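Local coordinates for protein aminotransferase TlmJ (Streptoalloteichus hindustanus, PDB 5UID) that is a DegT/DnrJ/EryC1-family aminotransferase that probably catalyses amino-group transfer with pyridoxal 5'-phosphate as cofactor, at residues L31-T37 against I246-A252; Q54-C60 against G194-R200. All coordinates share one frame. Numbering follows the deposited sequence.

Contact 1: L31-T37 against I246-A252; sequences LGRGPRT and ISNDVAA. With PLP (pyridoxal-5'-phosphate), chain J.
Two helix N-termini can be joined by one buried carboxylate, and here the junction borders the cofactor site of a DegT/DnrJ/EryC1 aminotransferase. Residues 31-34 form an irregular loop (phi/psi near -100/-22 at Leu-31 and -57/120 at Arg-33) ending at Gly-34, the N-cap of helix 35-48; residues 246-248 are extended and lead into helix 249-280. The CA register pairs Arg-33 with Asn-248 (4.4 Å), Arg-36 with Asp-249 and Thr-37 with Ala-252 (both 5.1 Å).

Ile-246 points toward the partner, its CB 3.6 Å from Arg-33 CD, and Ser-247 O lies 3.3 Å from Arg-33 CG. Asn-248 is the N-cap of its own helix: with chi1 near +57° (p), its OD1 accepts from Ala-251 N at 2.9 Å, while its ND2 hydrogen-bonds Asp-193 of the second subunit and lies 3.4 Å from PLP C5A. Asp-249 dominates. Its N donates to Leu-31 O (3.0 Å) and weakly to Gly-32 O (3.3 Å). Its m side chain reaches the first turn of helix 35-48, where OD1 accepts from Gly-34 N (2.7 Å), Thr-37 N (2.8 Å) and Thr-37 OG1 (2.7 Å), and OD2 from Arg-36 N (3.0 Å). The guanidinium of Arg-36 turns away to a salt bridge with Glu-24. Val-250 touches both Leu-31 and the cofactor, its CG2 3.7 Å from Leu-31 CG and its CG1 3.5 Å from PLP C2A. Ala-251 belongs to the cofactor pocket, CB 3.6 Å from PLP O4A. Ala-252 closes the contact, its CB 3.6 Å from Thr-37 CA.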
loop_
_atom_site.group_PDB
_atom_site.type_symbol
_atom_site.label_atom_id
_atom_site.label_comp_id
_atom_site.label_asym_id
_atom_site.label_seq_id
_atom_site.Cartn_x
_atom_site.Cartn_y
_atom_site.Cartn_z
ATOM N N LEU A 31 3.567 -14.521 6.226
ATOM C CA LEU A 31 3.473 -13.100 6.526
ATOM C C LEU A 31 2.460 -12.368 5.656
ATOM O O LEU A 31 1.977 -11.305 6.060
ATOM C CB LEU A 31 4.850 -12.433 6.381
ATOM C CG LEU A 31 5.844 -12.545 7.547
ATOM C CD1 LEU A 31 6.199 -13.988 7.880
ATOM C CD2 LEU A 31 7.106 -11.749 7.251
ATOM N N GLY A 32 2.120 -12.906 4.489
ATOM C CA GLY A 32 1.139 -12.290 3.620
ATOM C C GLY A 32 -0.272 -12.477 4.142
ATOM O O GLY A 32 -0.505 -12.978 5.242
ATOM N N ARG A 33 -1.234 -12.059 3.320
ATOM C CA ARG A 33 -2.641 -12.207 3.671
ATOM C C ARG A 33 -2.967 -13.668 3.955
ATOM O O ARG A 33 -2.799 -14.530 3.087
ATOM C CB ARG A 33 -3.526 -11.674 2.547
ATOM C CG ARG A 33 -4.325 -10.438 2.926
ATOM C CD ARG A 33 -5.307 -10.034 1.834
ATOM N NE ARG A 33 -6.409 -10.981 1.691
ATOM C CZ ARG A 33 -6.564 -11.804 0.658
ATOM N NH1 ARG A 33 -5.687 -11.798 -0.336
ATOM N NH2 ARG A 33 -7.600 -12.629 0.617
ATOM N N GLY A 34 -3.427 -13.945 5.174
ATOM C CA GLY A 34 -3.751 -15.291 5.577
ATOM C C GLY A 34 -4.765 -15.341 6.702
ATOM O O GLY A 34 -5.692 -14.528 6.777
ATOM N N PRO A 35 -4.603 -16.311 7.607
ATOM C CA PRO A 35 -5.584 -16.465 8.695
ATOM C C PRO A 35 -5.655 -15.275 9.637
ATOM O O PRO A 35 -6.725 -15.014 10.201
ATOM C CB PRO A 35 -5.106 -17.733 9.419
ATOM C CG PRO A 35 -3.656 -17.852 9.069
ATOM C CD PRO A 35 -3.535 -17.323 7.668
ATOM N N ARG A 36 -4.555 -14.540 9.827
ATOM C CA ARG A 36 -4.595 -13.392 10.730
ATOM C C ARG A 36 -5.410 -12.246 10.145
ATOM O O ARG A 36 -6.079 -11.519 10.891
ATOM C CB ARG A 36 -3.177 -12.923 11.061
ATOM C CG ARG A 36 -2.241 -14.042 11.488
ATOM C CD ARG A 36 -2.777 -14.783 12.702
ATOM N NE ARG A 36 -2.411 -14.127 13.953
ATOM C CZ ARG A 36 -1.372 -14.480 14.703
ATOM N NH1 ARG A 36 -0.594 -15.488 14.329
ATOM N NH2 ARG A 36 -1.110 -13.828 15.828
ATOM N N THR A 37 -5.366 -12.066 8.822
ATOM C CA THR A 37 -6.214 -11.063 8.187
ATOM C C THR A 37 -7.689 -11.419 8.335
ATOM O O THR A 37 -8.527 -10.539 8.570
ATOM C CB THR A 37 -5.839 -10.916 6.712
ATOM O OG1 THR A 37 -4.490 -10.444 6.610
ATOM C CG2 THR A 37 -6.772 -9.928 6.007
ATOM N N ILE A 246 -3.956 -4.859 -0.935
ATOM C CA ILE A 246 -4.216 -5.702 0.218
ATOM C C ILE A 246 -3.231 -5.364 1.327
ATOM O O ILE A 246 -2.205 -4.712 1.115
ATOM C CB ILE A 246 -4.137 -7.200 -0.146
ATOM C CG1 ILE A 246 -2.749 -7.538 -0.698
ATOM C CG2 ILE A 246 -5.223 -7.561 -1.146
ATOM C CD1 ILE A 246 -2.519 -9.018 -0.924
ATOM N N SER A 247 -3.553 -5.813 2.536
ATOM C CA SER A 247 -2.658 -5.742 3.676
ATOM C C SER A 247 -2.012 -7.113 3.877
ATOM O O SER A 247 -2.092 -7.991 3.013
ATOM C CB SER A 247 -3.420 -5.267 4.914
ATOM O OG SER A 247 -2.528 -4.930 5.962
ATOM N N ASN A 248 -1.367 -7.312 5.026
ATOM C CA ASN A 248 -0.683 -8.567 5.303
ATOM C C ASN A 248 -0.975 -9.008 6.733
ATOM O O ASN A 248 -1.519 -8.253 7.545
ATOM C CB ASN A 248 0.829 -8.448 5.059
ATOM C CG ASN A 248 1.473 -7.350 5.888
ATOM O OD1 ASN A 248 1.591 -7.465 7.109
ATOM N ND2 ASN A 248 1.912 -6.288 5.223
ATOM N N ASP A 249 -0.605 -10.258 7.034
ATOM C CA ASP A 249 -0.907 -10.837 8.339
ATOM C C ASP A 249 -0.057 -10.248 9.456
ATOM O O ASP A 249 -0.430 -10.368 10.628
ATOM C CB ASP A 249 -0.726 -12.358 8.311
ATOM C CG ASP A 249 -2.000 -13.091 7.921
ATOM O OD1 ASP A 249 -2.932 -12.439 7.404
ATOM O OD2 ASP A 249 -2.075 -14.317 8.147
ATOM N N VAL A 250 1.080 -9.632 9.133
ATOM C CA VAL A 250 1.852 -8.955 10.168
ATOM C C VAL A 250 1.080 -7.751 10.689
ATOM O O VAL A 250 0.889 -7.587 11.900
ATOM C CB VAL A 250 3.240 -8.557 9.634
ATOM C CG1 VAL A 250 4.131 -8.101 10.775
ATOM C CG2 VAL A 250 3.872 -9.720 8.896
ATOM N N ALA A 251 0.604 -6.903 9.776
ATOM C CA ALA A 251 -0.200 -5.755 10.178
ATOM C C ALA A 251 -1.518 -6.197 10.802
ATOM O O ALA A 251 -1.980 -5.596 11.778
ATOM C CB ALA A 251 -0.453 -4.849 8.974
ATOM N N ALA A 252 -2.134 -7.248 10.255
ATOM C CA ALA A 252 -3.416 -7.709 10.778
ATOM C C ALA A 252 -3.283 -8.223 12.207
ATOM O O ALA A 252 -4.163 -7.984 13.043
ATOM C CB ALA A 252 -3.998 -8.791 9.868
HETATM N N1 PLP J . 5.048 -5.225 8.773
HETATM C C2 PLP J . 4.442 -4.391 9.684
HETATM C C2A PLP J . 4.575 -4.656 11.151
HETATM C C3 PLP J . 3.707 -3.295 9.250
HETATM O O3 PLP J . 3.113 -2.480 10.175
HETATM C C4 PLP J . 3.558 -3.025 7.893
HETATM C C4A PLP J . 2.308 -2.282 7.507
HETATM O O4A PLP J . 1.457 -2.775 6.765
HETATM C C5 PLP J . 4.175 -3.881 6.977
HETATM C C6 PLP J . 4.912 -4.970 7.426
HETATM C C5A PLP J . 4.080 -3.654 5.482
HETATM O O4P PLP J . 4.262 -2.292 5.162
HETATM O O HOH W 1 -5.288 -10.940 13.728
#

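Contact 2: Q54-C60 against G194-R200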
loop_
_atom_site.group_PDB
_atom_site.type_symbol
_atom_site.label_atom_id
_atom_site.label_comp_id
_atom_site.label_asym_id
_atom_site.label_seq_id
_atom_site.Cartn_x
_atom_site.Cartn_y
_atom_site.Cartn_z
ATOM N N GLN A 54 -19.156 -8.141 5.010
ATOM C CA GLN A 54 -19.227 -6.766 4.534
ATOM C C GLN A 54 -17.894 -6.036 4.602
ATOM O O GLN A 54 -17.780 -4.932 4.057
ATOM C CB GLN A 54 -20.256 -5.986 5.351
ATOM C CG GLN A 54 -21.651 -6.573 5.339
ATOM C CD GLN A 54 -22.614 -5.762 6.180
ATOM O OE1 GLN A 54 -22.869 -6.090 7.338
ATOM N NE2 GLN A 54 -23.148 -4.692 5.603
ATOM N N VAL A 55 -16.893 -6.617 5.252
ATOM C CA VAL A 55 -15.674 -5.911 5.615
ATOM C C VAL A 55 -14.514 -6.465 4.799
ATOM O O VAL A 55 -14.388 -7.683 4.624
ATOM C CB VAL A 55 -15.420 -6.036 7.128
ATOM C CG1 VAL A 55 -14.333 -5.114 7.553
ATOM C CG2 VAL A 55 -16.689 -5.716 7.891
ATOM N N VAL A 56 -13.675 -5.565 4.285
ATOM C CA VAL A 56 -12.556 -5.926 3.418
ATOM C C VAL A 56 -11.321 -5.157 3.870
ATOM O O VAL A 56 -11.324 -3.920 3.886
ATOM C CB VAL A 56 -12.849 -5.633 1.937
ATOM C CG1 VAL A 56 -11.666 -6.049 1.077
ATOM C CG2 VAL A 56 -14.127 -6.339 1.482
ATOM N N SER A 57 -10.266 -5.886 4.221
ATOM C CA SER A 57 -9.001 -5.269 4.594
ATOM C C SER A 57 -8.286 -4.737 3.357
ATOM O O SER A 57 -8.288 -5.376 2.303
ATOM C CB SER A 57 -8.113 -6.281 5.320
ATOM O OG SER A 57 -6.853 -5.723 5.649
ATOM N N VAL A 58 -7.679 -3.554 3.489
ATOM C CA VAL A 58 -6.930 -2.924 2.406
ATOM C C VAL A 58 -5.632 -2.352 2.963
ATOM O O VAL A 58 -5.385 -2.363 4.170
ATOM C CB VAL A 58 -7.738 -1.822 1.684
ATOM C CG1 VAL A 58 -8.863 -2.440 0.862
ATOM C CG2 VAL A 58 -8.286 -0.815 2.684
ATOM N N SER A 59 -4.799 -1.837 2.053
ATOM C CA SER A 59 -3.454 -1.409 2.429
ATOM C C SER A 59 -3.481 -0.134 3.265
ATOM O O SER A 59 -2.647 0.041 4.160
ATOM C CB SER A 59 -2.602 -1.207 1.177
ATOM O OG SER A 59 -3.197 -0.253 0.316
ATOM N N CYS A 60 -4.414 0.770 2.984
ATOM C CA CYS A 60 -4.513 2.029 3.713
ATOM C C CYS A 60 -5.862 2.661 3.395
ATOM O O CYS A 60 -6.601 2.189 2.527
ATOM C CB CYS A 60 -3.364 2.976 3.358
ATOM S SG CYS A 60 -3.346 3.507 1.635
ATOM N N GLY A 194 -2.301 0.511 7.239
ATOM C CA GLY A 194 -3.437 -0.385 7.177
ATOM C C GLY A 194 -4.749 0.328 6.940
ATOM O O GLY A 194 -4.946 1.459 7.396
ATOM N N GLY A 195 -5.659 -0.329 6.218
ATOM C CA GLY A 195 -6.962 0.238 5.955
ATOM C C GLY A 195 -8.044 -0.812 6.103
ATOM O O GLY A 195 -7.771 -2.009 6.231
HETATM N N MSE A 196 -9.282 -0.341 6.077
HETATM C CA MSE A 196 -10.427 -1.229 6.163
HETATM C C MSE A 196 -11.610 -0.632 5.420
HETATM O O MSE A 196 -11.854 0.571 5.485
HETATM C CB MSE A 196 -10.794 -1.497 7.623
HETATM C CG MSE A 196 -11.815 -2.607 7.808
HETATM SE SE MSE A 196 -11.067 -4.404 7.618
HETATM C CE MSE A 196 -10.063 -4.474 9.286
ATOM N N LEU A 197 -12.337 -1.481 4.703
ATOM C CA LEU A 197 -13.546 -1.086 3.997
ATOM C C LEU A 197 -14.746 -1.808 4.592
ATOM O O LEU A 197 -14.644 -2.969 4.994
ATOM C CB LEU A 197 -13.440 -1.404 2.504
ATOM C CG LEU A 197 -12.566 -0.478 1.664
ATOM C CD1 LEU A 197 -12.330 -1.088 0.297
ATOM C CD2 LEU A 197 -13.227 0.883 1.538
ATOM N N CYS A 198 -15.879 -1.113 4.652
ATOM C CA CYS A 198 -17.140 -1.716 5.059
ATOM C C CYS A 198 -18.215 -1.313 4.063
ATOM O O CYS A 198 -18.424 -0.121 3.818
ATOM C CB CYS A 198 -17.542 -1.293 6.475
ATOM S SG CYS A 198 -19.076 -2.056 7.061
ATOM N N PHE A 199 -18.889 -2.305 3.492
ATOM C CA PHE A 199 -19.911 -2.080 2.481
ATOM C C PHE A 199 -21.271 -2.502 3.013
ATOM O O PHE A 199 -21.403 -3.559 3.638
ATOM C CB PHE A 199 -19.598 -2.853 1.197
ATOM C CG PHE A 199 -18.334 -2.417 0.522
ATOM C CD1 PHE A 199 -17.121 -2.986 0.863
ATOM C CD2 PHE A 199 -18.361 -1.434 -0.454
ATOM C CE1 PHE A 199 -15.954 -2.584 0.243
ATOM C CE2 PHE A 199 -17.197 -1.028 -1.079
ATOM C CZ PHE A 199 -15.993 -1.603 -0.729
ATOM N N ARG A 200 -22.279 -1.668 2.767
ATOM C CA ARG A 200 -23.646 -2.073 3.072
ATOM C C ARG A 200 -24.084 -3.213 2.162
ATOM O O ARG A 200 -24.815 -4.115 2.589
ATOM C CB ARG A 200 -24.584 -0.876 2.936
ATOM C CG ARG A 200 -25.752 -0.880 3.907
ATOM C CD ARG A 200 -25.808 0.438 4.660
ATOM N NE ARG A 200 -27.072 1.143 4.470
ATOM C CZ ARG A 200 -27.823 1.603 5.465
ATOM N NH1 ARG A 200 -27.430 1.446 6.720
ATOM N NH2 ARG A 200 -28.963 2.231 5.204
HETATM O O HOH W 2 -6.152 -3.900 7.728
#
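This is an antiparallel strand pairing at one edge of the large mixed sheet: strand 55-58, outermost within the chain, lies beside strand 195-199, their axes 4.4 Å apart at closest and 157° between directions. Hydrogen-bonded pairs alternate with non-hydrogen-bonded ones. Val-56 and Leu-197 exchange two bonds (Val-56 N to Leu-197 O 2.9 Å, Leu-197 N to Val-56 O 2.8 Å), as do Val-58 and Gly-195 (Val-58 N to Gly-195 O 3.1 Å, Gly-195 N to Val-58 O 2.9 Å). Phe-199 N continues the pattern to Gln-54 O at 2.9 Å, and the Gln-54 side chain adds NE2 to Phe-199 O, also 2.9 Å. Gly-195 is hemmed in by the Val-58 side chain and the Cys-60 backbone: a CB here would clash with Val-58 CG2 and Cys-60 C.

Val-55, Ser-57, Met-196 (present as selenomethionine) and Cys-198 share one face, where Val-55 CG1 meets Met-196 SE at 3.3 Å under helix 35-48. A water bridges Ser-57 OG and Gly-195 O, 2.9 Å from each. Val-56, Val-58 and Leu-197 line the other face, with Val-58 CG1 3.8 Å from Leu-197 CD1; helix 202-212 packs on Val-56 and Phe-199. Strand 195-199 also runs antiparallel to 178-182, its other neighbour. A single reversed strand next to the edge of an otherwise parallel seven-stranded sheet is the signature of the fold type I, aspartate aminotransferase-like, PLP enzymes.

The two contacts illustrate how one element serves two interfaces. Helix 35-48 starts in contact 1 and runs on over the face of contact 2 that carries Val-55 and Ser-57, before the chain enters strand 55-58; contact 2 is nested within the loop that contact 1 closes. They touch directly: Ser-247 CB is 3.5 Å from Ser-57 OG, and Thr-37 CG2 is 3.9 Å from Ser-57 CB. Contact 2 is buried, its centre about 13 Å from the centre of the chain, and relies on regular backbone pairing with mostly apolar side chains. Contact 1, partly buried and with its centre about 22 Å from that point, depends instead on one carboxylate gathering donors, beside the cofactor and the second subunit.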